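Designed protein (Trypanosoma brucei, PDB 6IEV) is of unknown function but is a designed protein of the thioredoxin family, studied through variants for what stabilises it at high temperature. Local coordinates at residues E85-T90 with T94-K99; E29-A34 with Y73-S78; R61-V66 with D113-T118. All coordinates share one frame; numbering follows the deposited sequence.

Contact 1: residues E85-T90 with T94-K99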
loop_
_atom_site.group_PDB
_atom_site.type_symbol
_atom_site.label_atom_id
_atom_site.label_comp_id
_atom_site.label_asym_id
_atom_site.label_seq_id
_atom_site.Cartn_x
_atom_site.Cartn_y
_atom_site.Cartn_z
ATOM N N GLU A 85 25.965 12.566 14.736
ATOM C CA GLU A 85 27.365 12.205 14.528
ATOM C C GLU A 85 27.512 10.718 14.216
ATOM O O GLU A 85 28.244 10.341 13.295
ATOM C CB GLU A 85 28.190 12.581 15.770
ATOM C CG GLU A 85 28.483 14.075 15.935
ATOM C CD GLU A 85 28.960 14.443 17.353
ATOM O OE1 GLU A 85 29.335 13.530 18.122
ATOM O OE2 GLU A 85 28.956 15.648 17.701
ATOM N N TRP A 86 26.812 9.866 14.971
ATOM C CA TRP A 86 27.002 8.424 14.867
ATOM C C TRP A 86 26.681 7.910 13.473
ATOM O O TRP A 86 27.353 7.010 12.966
ATOM C CB TRP A 86 26.118 7.707 15.887
ATOM C CG TRP A 86 26.300 6.225 15.867
ATOM C CD1 TRP A 86 25.692 5.317 15.031
ATOM C CD2 TRP A 86 27.162 5.472 16.715
ATOM N NE1 TRP A 86 26.127 4.048 15.319
ATOM C CE2 TRP A 86 27.031 4.117 16.348
ATOM C CE3 TRP A 86 28.032 5.812 17.753
ATOM C CZ2 TRP A 86 27.733 3.105 16.992
ATOM C CZ3 TRP A 86 28.725 4.811 18.386
ATOM C CH2 TRP A 86 28.570 3.472 18.008
ATOM N N TYR A 87 25.622 8.422 12.870
ATOM C CA TYR A 87 25.207 8.016 11.538
ATOM C C TYR A 87 25.780 8.899 10.442
ATOM O O TYR A 87 25.374 8.766 9.284
ATOM C CB TYR A 87 23.674 7.987 11.465
ATOM C CG TYR A 87 23.109 6.777 12.151
ATOM C CD1 TYR A 87 22.927 6.764 13.528
ATOM C CD2 TYR A 87 22.775 5.638 11.431
ATOM C CE1 TYR A 87 22.423 5.644 14.169
ATOM C CE2 TYR A 87 22.261 4.521 12.061
ATOM C CZ TYR A 87 22.087 4.528 13.427
ATOM O OH TYR A 87 21.585 3.421 14.070
ATOM N N ASN A 88 26.705 9.803 10.781
ATOM C CA ASN A 88 27.411 10.611 9.788
ATOM C C ASN A 88 26.449 11.388 8.889
ATOM O O ASN A 88 26.577 11.399 7.664
ATOM C CB ASN A 88 28.365 9.749 8.964
ATOM C CG ASN A 88 29.755 9.713 9.564
ATOM O OD1 ASN A 88 30.223 8.667 10.021
ATOM N ND2 ASN A 88 30.412 10.874 9.604
ATOM N N ILE A 89 25.484 12.055 9.512
ATOM C CA ILE A 89 24.478 12.815 8.776
ATOM C C ILE A 89 25.070 14.168 8.407
ATOM O O ILE A 89 25.373 14.984 9.285
ATOM C CB ILE A 89 23.199 13.003 9.598
ATOM C CG1 ILE A 89 22.630 11.654 10.042
ATOM C CG2 ILE A 89 22.216 13.852 8.810
ATOM C CD1 ILE A 89 22.341 10.698 8.890
ATOM N N THR A 90 25.167 14.432 7.108
ATOM C CA THR A 90 25.805 15.638 6.616
ATOM C C THR A 90 24.817 16.711 6.175
ATOM O O THR A 90 25.199 17.882 6.087
ATOM C CB THR A 90 26.718 15.287 5.437
ATOM O OG1 THR A 90 25.926 14.782 4.358
ATOM C CG2 THR A 90 27.702 14.206 5.844
ATOM N N THR A 94 17.576 13.692 5.993
ATOM C CA THR A 94 18.172 12.495 5.420
ATOM C C THR A 94 17.437 11.279 5.956
ATOM O O THR A 94 17.067 11.235 7.132
ATOM C CB THR A 94 19.674 12.382 5.741
ATOM O OG1 THR A 94 20.365 13.480 5.149
ATOM C CG2 THR A 94 20.258 11.087 5.188
ATOM N N PHE A 95 17.230 10.301 5.082
ATOM C CA PHE A 95 16.665 9.017 5.440
ATOM C C PHE A 95 17.757 7.962 5.453
ATOM O O PHE A 95 18.568 7.893 4.530
ATOM C CB PHE A 95 15.585 8.625 4.439
ATOM C CG PHE A 95 14.411 9.554 4.430
ATOM C CD1 PHE A 95 13.352 9.345 5.295
ATOM C CD2 PHE A 95 14.371 10.641 3.565
ATOM C CE1 PHE A 95 12.264 10.194 5.299
ATOM C CE2 PHE A 95 13.282 11.497 3.555
ATOM C CZ PHE A 95 12.230 11.276 4.429
ATOM N N VAL A 96 17.753 7.118 6.478
ATOM C CA VAL A 96 18.656 5.977 6.573
ATOM C C VAL A 96 17.816 4.711 6.690
ATOM O O VAL A 96 16.826 4.682 7.433
ATOM C CB VAL A 96 19.602 6.103 7.778
ATOM C CG1 VAL A 96 20.423 4.828 7.941
ATOM C CG2 VAL A 96 20.519 7.341 7.624
ATOM N N ILE A 97 18.185 3.681 5.941
ATOM C CA ILE A 97 17.519 2.388 6.021
ATOM C C ILE A 97 18.483 1.393 6.641
ATOM O O ILE A 97 19.596 1.210 6.139
ATOM C CB ILE A 97 17.032 1.913 4.645
ATOM C CG1 ILE A 97 16.148 2.990 4.025
ATOM C CG2 ILE A 97 16.262 0.604 4.782
ATOM C CD1 ILE A 97 15.704 2.669 2.615
ATOM N N GLU A 98 18.046 0.727 7.709
ATOM C CA GLU A 98 18.902 -0.180 8.452
ATOM C C GLU A 98 18.212 -1.520 8.654
ATOM O O GLU A 98 16.982 -1.610 8.694
ATOM C CB GLU A 98 19.277 0.402 9.812
ATOM C CG GLU A 98 20.228 1.592 9.723
ATOM C CD GLU A 98 21.381 1.495 10.701
ATOM O OE1 GLU A 98 22.534 1.753 10.291
ATOM O OE2 GLU A 98 21.133 1.160 11.878
ATOM N N LYS A 99 19.025 -2.557 8.823
ATOM C CA LYS A 99 18.538 -3.872 9.210
ATOM C C LYS A 99 19.636 -4.551 10.007
ATOM O O LYS A 99 20.793 -4.548 9.580
ATOM C CB LYS A 99 18.152 -4.705 7.985
ATOM C CG LYS A 99 17.746 -6.131 8.288
ATOM C CD LYS A 99 17.022 -6.754 7.095
ATOM C CE LYS A 99 17.333 -8.247 6.971
ATOM N NZ LYS A 99 16.785 -9.045 8.104
#
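Y87 and E98 reach for each other from opposite directions, the tyrosine from just past the end of helix 81-86 and the glutamate from strand 94-99. The carboxylate stands at the edge of the phenol ring, with E98 CD in the ring plane and OE1 3.3 Å from Y87 CE2, while the two planes are turned 65° apart. Y87 OH donates to E98 OE2 at 3.2 Å, from above the carboxylate plane, 57° out of it. The bend of the glutamate chain at chi2 (-134°) swings the carboxylate alongside the ring edge. Deeper in, I89 crosses V96 obliquely, its CD1 resting 4.0 Å from V96 CG2, and V96 CG1 lies 4.3 Å from Y87 CD2. I89 CG2 slides past T94, whose OG1 is bonded to S91 O. Between Y87 and I89 the helix closes in a Schellman motif, with N88 at positive phi as C-prime residue: I89 N pairs with R84 O and N88 N with E85 O. A carboxylate buried here, if ionised, would be expected to pay a desolvation cost, which the phenol bond and a weak one between T35 OG1 and the same OE2 probably offset in part.

Contact 2: residues E29-A34 with Y73-S78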
loop_
_atom_site.group_PDB
_atom_site.type_symbol
_atom_site.label_atom_id
_atom_site.label_comp_id
_atom_site.label_asym_id
_atom_site.label_seq_id
_atom_site.Cartn_x
_atom_site.Cartn_y
_atom_site.Cartn_z
ATOM N N GLU A 29 21.169 5.746 22.405
ATOM C CA GLU A 29 20.988 4.422 22.982
ATOM C C GLU A 29 19.632 3.831 22.600
ATOM O O GLU A 29 19.539 2.652 22.245
ATOM C CB GLU A 29 21.116 4.478 24.505
ATOM C CG GLU A 29 20.949 3.118 25.158
ATOM C CD GLU A 29 21.971 2.106 24.642
ATOM O OE1 GLU A 29 23.128 2.517 24.376
ATOM O OE2 GLU A 29 21.610 0.913 24.479
ATOM N N GLU A 30 18.571 4.635 22.634
ATOM C CA GLU A 30 17.287 4.122 22.177
ATOM C C GLU A 30 17.344 3.767 20.699
ATOM O O GLU A 30 16.825 2.731 20.283
ATOM C CB GLU A 30 16.175 5.135 22.437
ATOM C CG GLU A 30 14.816 4.641 21.950
ATOM C CD GLU A 30 13.734 5.716 22.043
ATOM O OE1 GLU A 30 12.546 5.376 21.947
ATOM O OE2 GLU A 30 14.071 6.909 22.197
ATOM N N LEU A 31 17.993 4.605 19.892
ATOM C CA LEU A 31 18.026 4.366 18.453
ATOM C C LEU A 31 18.805 3.098 18.110
ATOM O O LEU A 31 18.409 2.345 17.215
ATOM C CB LEU A 31 18.624 5.584 17.740
ATOM C CG LEU A 31 18.768 5.520 16.218
ATOM C CD1 LEU A 31 17.496 4.975 15.570
ATOM C CD2 LEU A 31 19.086 6.890 15.671
ATOM N N ARG A 32 19.920 2.848 18.803
ATOM C CA ARG A 32 20.715 1.659 18.503
ATOM C C ARG A 32 19.999 0.377 18.903
ATOM O O ARG A 32 20.076 -0.623 18.185
ATOM C CB ARG A 32 22.070 1.741 19.200
ATOM C CG ARG A 32 22.978 2.811 18.634
ATOM C CD ARG A 32 24.338 2.795 19.321
ATOM N NE ARG A 32 25.115 1.591 19.032
ATOM C CZ ARG A 32 26.315 1.338 19.551
ATOM N NH1 ARG A 32 26.886 2.206 20.390
ATOM N NH2 ARG A 32 26.946 0.217 19.226
ATOM N N GLU A 33 19.284 0.386 20.030
ATOM C CA GLU A 33 18.511 -0.796 20.400
ATOM C C GLU A 33 17.335 -1.013 19.459
ATOM O O GLU A 33 16.908 -2.153 19.261
ATOM C CB GLU A 33 18.047 -0.708 21.857
ATOM C CG GLU A 33 19.034 -1.381 22.823
ATOM C CD GLU A 33 18.364 -2.200 23.930
ATOM O OE1 GLU A 33 17.762 -1.602 24.853
ATOM O OE2 GLU A 33 18.453 -3.450 23.878
ATOM N N ALA A 34 16.765 0.054 18.908
ATOM C CA ALA A 34 15.680 -0.111 17.950
ATOM C C ALA A 34 16.173 -0.749 16.659
ATOM O O ALA A 34 15.568 -1.697 16.154
ATOM C CB ALA A 34 15.030 1.239 17.658
ATOM N N TYR A 73 11.275 5.756 12.095
ATOM C CA TYR A 73 11.754 6.535 13.230
ATOM C C TYR A 73 12.099 7.944 12.773
ATOM O O TYR A 73 12.441 8.174 11.607
ATOM C CB TYR A 73 12.981 5.879 13.894
ATOM C CG TYR A 73 12.717 4.455 14.374
ATOM C CD1 TYR A 73 12.119 4.215 15.616
ATOM C CD2 TYR A 73 13.054 3.355 13.582
ATOM C CE1 TYR A 73 11.877 2.930 16.064
ATOM C CE2 TYR A 73 12.806 2.055 14.018
ATOM C CZ TYR A 73 12.223 1.852 15.259
ATOM O OH TYR A 73 11.993 0.574 15.706
ATOM N N SER A 74 12.005 8.873 13.719
ATOM C CA SER A 74 12.290 10.284 13.513
ATOM C C SER A 74 13.330 10.748 14.532
ATOM O O SER A 74 13.163 10.540 15.739
ATOM C CB SER A 74 11.003 11.104 13.693
ATOM O OG SER A 74 11.187 12.418 13.209
ATOM N N VAL A 75 14.372 11.432 14.069
ATOM C CA VAL A 75 15.412 11.913 14.967
ATOM C C VAL A 75 15.601 13.404 14.734
ATOM O O VAL A 75 16.022 13.818 13.650
ATOM C CB VAL A 75 16.730 11.157 14.767
ATOM C CG1 VAL A 75 17.843 11.832 15.607
ATOM C CG2 VAL A 75 16.537 9.686 15.137
ATOM N N ASP A 76 15.298 14.210 15.742
ATOM C CA ASP A 76 15.538 15.644 15.627
ATOM C C ASP A 76 17.016 15.916 15.914
ATOM O O ASP A 76 17.442 15.857 17.070
ATOM C CB ASP A 76 14.617 16.400 16.582
ATOM C CG ASP A 76 14.977 17.895 16.715
ATOM O OD1 ASP A 76 15.871 18.412 15.999
ATOM O OD2 ASP A 76 14.373 18.553 17.587
ATOM N N THR A 77 17.791 16.254 14.876
ATOM C CA THR A 77 19.228 16.430 15.068
ATOM C C THR A 77 19.565 17.616 15.958
ATOM O O THR A 77 20.668 17.646 16.515
ATOM C CB THR A 77 19.983 16.604 13.742
ATOM O OG1 THR A 77 19.587 17.826 13.114
ATOM C CG2 THR A 77 19.728 15.439 12.827
ATOM N N SER A 78 18.668 18.599 16.097
ATOM C CA SER A 78 19.024 19.772 16.896
ATOM C C SER A 78 19.058 19.451 18.382
ATOM O O SER A 78 19.667 20.204 19.144
ATOM C CB SER A 78 18.060 20.935 16.641
ATOM O OG SER A 78 16.882 20.778 17.410
#
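A34 and L31, on helix 28-35 of the thioredoxin fold, lie against Y73 and V75 of strand 70-76, so that the first helix covers part of one face of the mixed sheet. The packing across the contact is apolar and divides into two patches. In the first, L31 CD2 meets V75 CG2 at 3.8 Å, the two side chains crossing at about a right angle. The leucine starts off obliquely to the strand; with CG anti to the backbone N (chi1 179°) its branched end is carried over to the valine. V75 is also bounded by A83 of helix 81-86 and by I43 and F45 of the neighbouring strand 40-46, which places this patch in the hydrophobic layer between helices and sheet. In the second patch, the methyl of A34 sits 3.7 Å from Y73 CZ and equally 3.7 Å from Y73 OH, touching the phenol end of the ring obliquely. Alternation along the strand sets both partners, since Y73 and V75 point toward the helix and S74 between them does not.

The polar interactions stay within each segment or run to its surroundings. Helix 28-35 is tied to the chain ahead of it through E30, whose carboxylate oxygens bond to H23 NE2 and M26 N. At the end of the strand, D76 forms an Asx turn: its OD1 accepts S78 N at 2.8 Å and S78 OG at 2.9 Å, the two donors approaching from the same face of the carboxylate, with the hydroxyl on the syn side and 21° out of the plane.

Contact 3: residues R61-V66 with D113-T118; sequences RKLAEV and DKLRVT
Helices 53-66 and 112-123 lie side by side on one face of the thioredoxin sheet, and L63, V66, L115 and R116 join them. The segments run nearly parallel, at a crossing angle of -22°, but their axes come no closer than 11.8 Å. At that spacing side chains bridge the gap, and the contact remains modest, burying 184 Å² in all. L63 and R116 are the residues whose CA atoms come nearest each other. L63 CD1 lies 4.2 Å from L115 CD2 and 4.3 Å from R116 CA, so one methyl rests against both a neighbouring leucine and the helix backbone. Below this pair the sheet closes the layer: V70 and T72 of strand 70-76 touch L63, and F95 and I97 of strand 94-99 touch L115.

Further along helix 53-66, V66 meets the long side chain of R116. CG of R116 stands anti to the backbone N (chi1 -169°), and the chain continues extended to NE, which carries the guanidinium across to the other helix. There NH2 comes within 3.5 Å of V66 CG1, obliquely to the guanidinium plane, and the two side chains cross at about a right angle. F67 also packs on R116.

The charge of R116 is answered by the second subunit: NE forms a salt bridge with D111 OD2 of that chain, and NH2 another with its D113 OD2. D113 of the second subunit packs on V66 as well. The same arginine thus touches V66 of the facing helix and, by its polar end, joins this chain to the second subunit. Two carboxylates gripping separate nitrogens should limit rotation of the guanidinium and probably stabilise its positive charge, linking the packing of the helix pair to the subunit interface.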
loop_
_atom_site.group_PDB
_atom_site.type_symbol
_atom_site.label_atom_id
_atom_site.label_comp_id
_atom_site.label_asym_id
_atom_site.label_seq_id
_atom_site.Cartn_x
_atom_site.Cartn_y
_atom_site.Cartn_z
ATOM N N ARG A 61 4.549 7.985 8.019
ATOM C CA ARG A 61 3.476 7.273 8.686
ATOM C C ARG A 61 2.751 6.308 7.727
ATOM O O ARG A 61 2.503 5.144 8.068
ATOM C CB ARG A 61 2.491 8.277 9.266
ATOM C CG ARG A 61 1.394 7.546 9.896
ATOM C CD ARG A 61 0.362 8.431 10.457
ATOM N NE ARG A 61 0.509 9.726 9.805
ATOM C CZ ARG A 61 -0.474 10.471 9.296
ATOM N NH1 ARG A 61 -1.715 9.959 9.104
ATOM N NH2 ARG A 61 -0.187 11.657 8.772
ATOM N N LYS A 62 2.388 6.774 6.524
ATOM C CA LYS A 62 1.720 5.871 5.578
ATOM C C LYS A 62 2.624 4.721 5.191
ATOM O O LYS A 62 2.168 3.589 5.007
ATOM C CB LYS A 62 1.257 6.600 4.318
ATOM C CG LYS A 62 -0.118 6.097 3.800
ATOM C CD LYS A 62 -0.005 5.009 2.729
ATOM C CE LYS A 62 -1.318 4.834 1.954
ATOM N NZ LYS A 62 -2.334 4.027 2.704
ATOM N N LEU A 63 3.912 4.993 5.051
ATOM C CA LEU A 63 4.809 3.930 4.643
ATOM C C LEU A 63 4.907 2.854 5.716
ATOM O O LEU A 63 5.151 1.685 5.398
ATOM C CB LEU A 63 6.168 4.538 4.295
ATOM C CG LEU A 63 7.277 3.655 3.744
ATOM C CD1 LEU A 63 8.170 4.520 2.885
ATOM C CD2 LEU A 63 8.078 3.039 4.875
ATOM N N ALA A 64 4.721 3.216 6.989
ATOM C CA ALA A 64 4.707 2.182 8.018
ATOM C C ALA A 64 3.421 1.374 7.953
ATOM O O ALA A 64 3.405 0.187 8.308
ATOM C CB ALA A 64 4.858 2.805 9.408
ATOM N N GLU A 65 2.330 2.016 7.527
ATOM C CA GLU A 65 1.051 1.325 7.434
ATOM C C GLU A 65 1.055 0.313 6.298
ATOM O O GLU A 65 0.549 -0.801 6.455
ATOM C CB GLU A 65 -0.070 2.347 7.238
ATOM C CG GLU A 65 -0.225 3.346 8.388
ATOM C CD GLU A 65 -1.284 4.413 8.119
ATOM O OE1 GLU A 65 -1.598 5.194 9.042
ATOM O OE2 GLU A 65 -1.809 4.473 6.988
ATOM N N VAL A 66 1.676 0.662 5.168
ATOM C CA VAL A 66 1.664 -0.183 3.977
ATOM C C VAL A 66 2.791 -1.200 3.962
ATOM O O VAL A 66 2.766 -2.136 3.148
ATOM C CB VAL A 66 1.690 0.775 2.768
ATOM C CG1 VAL A 66 2.257 0.131 1.534
ATOM C CG2 VAL A 66 0.303 1.301 2.513
ATOM N N ASP A 113 9.375 10.325 -2.201
ATOM C CA ASP A 113 9.151 9.421 -3.345
ATOM C C ASP A 113 10.391 8.604 -3.648
ATOM O O ASP A 113 10.306 7.387 -3.833
ATOM C CB ASP A 113 8.823 10.131 -4.663
ATOM C CG ASP A 113 7.696 9.452 -5.390
ATOM O OD1 ASP A 113 7.302 8.363 -4.903
ATOM O OD2 ASP A 113 7.394 9.807 -6.527
ATOM N N LYS A 114 11.564 9.224 -3.554
ATOM C CA LYS A 114 12.785 8.465 -3.711
ATOM C C LYS A 114 12.904 7.423 -2.634
ATOM O O LYS A 114 13.380 6.308 -2.885
ATOM C CB LYS A 114 13.989 9.361 -3.511
ATOM C CG LYS A 114 15.258 8.938 -4.151
ATOM C CD LYS A 114 15.659 9.874 -5.260
ATOM C CE LYS A 114 16.434 9.195 -6.407
ATOM N NZ LYS A 114 16.770 10.351 -7.328
ATOM N N LEU A 115 12.449 7.770 -1.433
ATOM C CA LEU A 115 12.620 6.870 -0.310
ATOM C C LEU A 115 11.824 5.593 -0.518
ATOM O O LEU A 115 12.363 4.490 -0.381
ATOM C CB LEU A 115 12.223 7.567 0.993
ATOM C CG LEU A 115 12.324 6.490 2.055
ATOM C CD1 LEU A 115 13.795 6.107 2.296
ATOM C CD2 LEU A 115 11.641 6.874 3.343
ATOM N N ARG A 116 10.550 5.720 -0.894
ATOM C CA ARG A 116 9.748 4.525 -1.161
ATOM C C ARG A 116 10.350 3.695 -2.294
ATOM O O ARG A 116 10.433 2.463 -2.196
ATOM C CB ARG A 116 8.304 4.917 -1.461
ATOM C CG ARG A 116 7.376 3.712 -1.470
ATOM C CD ARG A 116 5.937 4.144 -1.534
ATOM N NE ARG A 116 5.044 2.987 -1.522
ATOM C CZ ARG A 116 3.731 3.052 -1.319
ATOM N NH1 ARG A 116 3.139 4.219 -1.100
ATOM N NH2 ARG A 116 3.008 1.942 -1.338
ATOM N N VAL A 117 10.792 4.351 -3.372
ATOM C CA VAL A 117 11.411 3.623 -4.484
ATOM C C VAL A 117 12.645 2.878 -4.006
ATOM O O VAL A 117 12.837 1.692 -4.306
ATOM C CB VAL A 117 11.746 4.585 -5.634
ATOM C CG1 VAL A 117 12.541 3.863 -6.692
ATOM C CG2 VAL A 117 10.473 5.175 -6.216
ATOM N N THR A 118 13.496 3.561 -3.240
ATOM C CA THR A 118 14.709 2.931 -2.731
ATOM C C THR A 118 14.375 1.739 -1.853
ATOM O O THR A 118 15.020 0.683 -1.937
ATOM C CB THR A 118 15.525 3.947 -1.927
ATOM O OG1 THR A 118 15.777 5.103 -2.729
ATOM C CG2 THR A 118 16.834 3.328 -1.447
#

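How the contacts relate
The three contacts illustrate how a thioredoxin-type sheet is covered on both faces. Contacts 1 and 2 are neighbours, their centres 10 Å apart, and they touch directly: Y87 CE1 lies 3.9 Å from L31 CD2, and W86 packs on R32. Contact 3 lies across the centre of the chain from both, with its centre about 17 Å from that of contact 1 and about 19 Å from that of contact 2. Strand 94-99 connects the two sides: alternate residues face contact 1, while F95 and I97 turn to the other face, where F95 CD1 reaches L115 CD2 at 3.6 Å. Contacts 2 and 3 do not touch, their nearest atoms being about 8 Å apart.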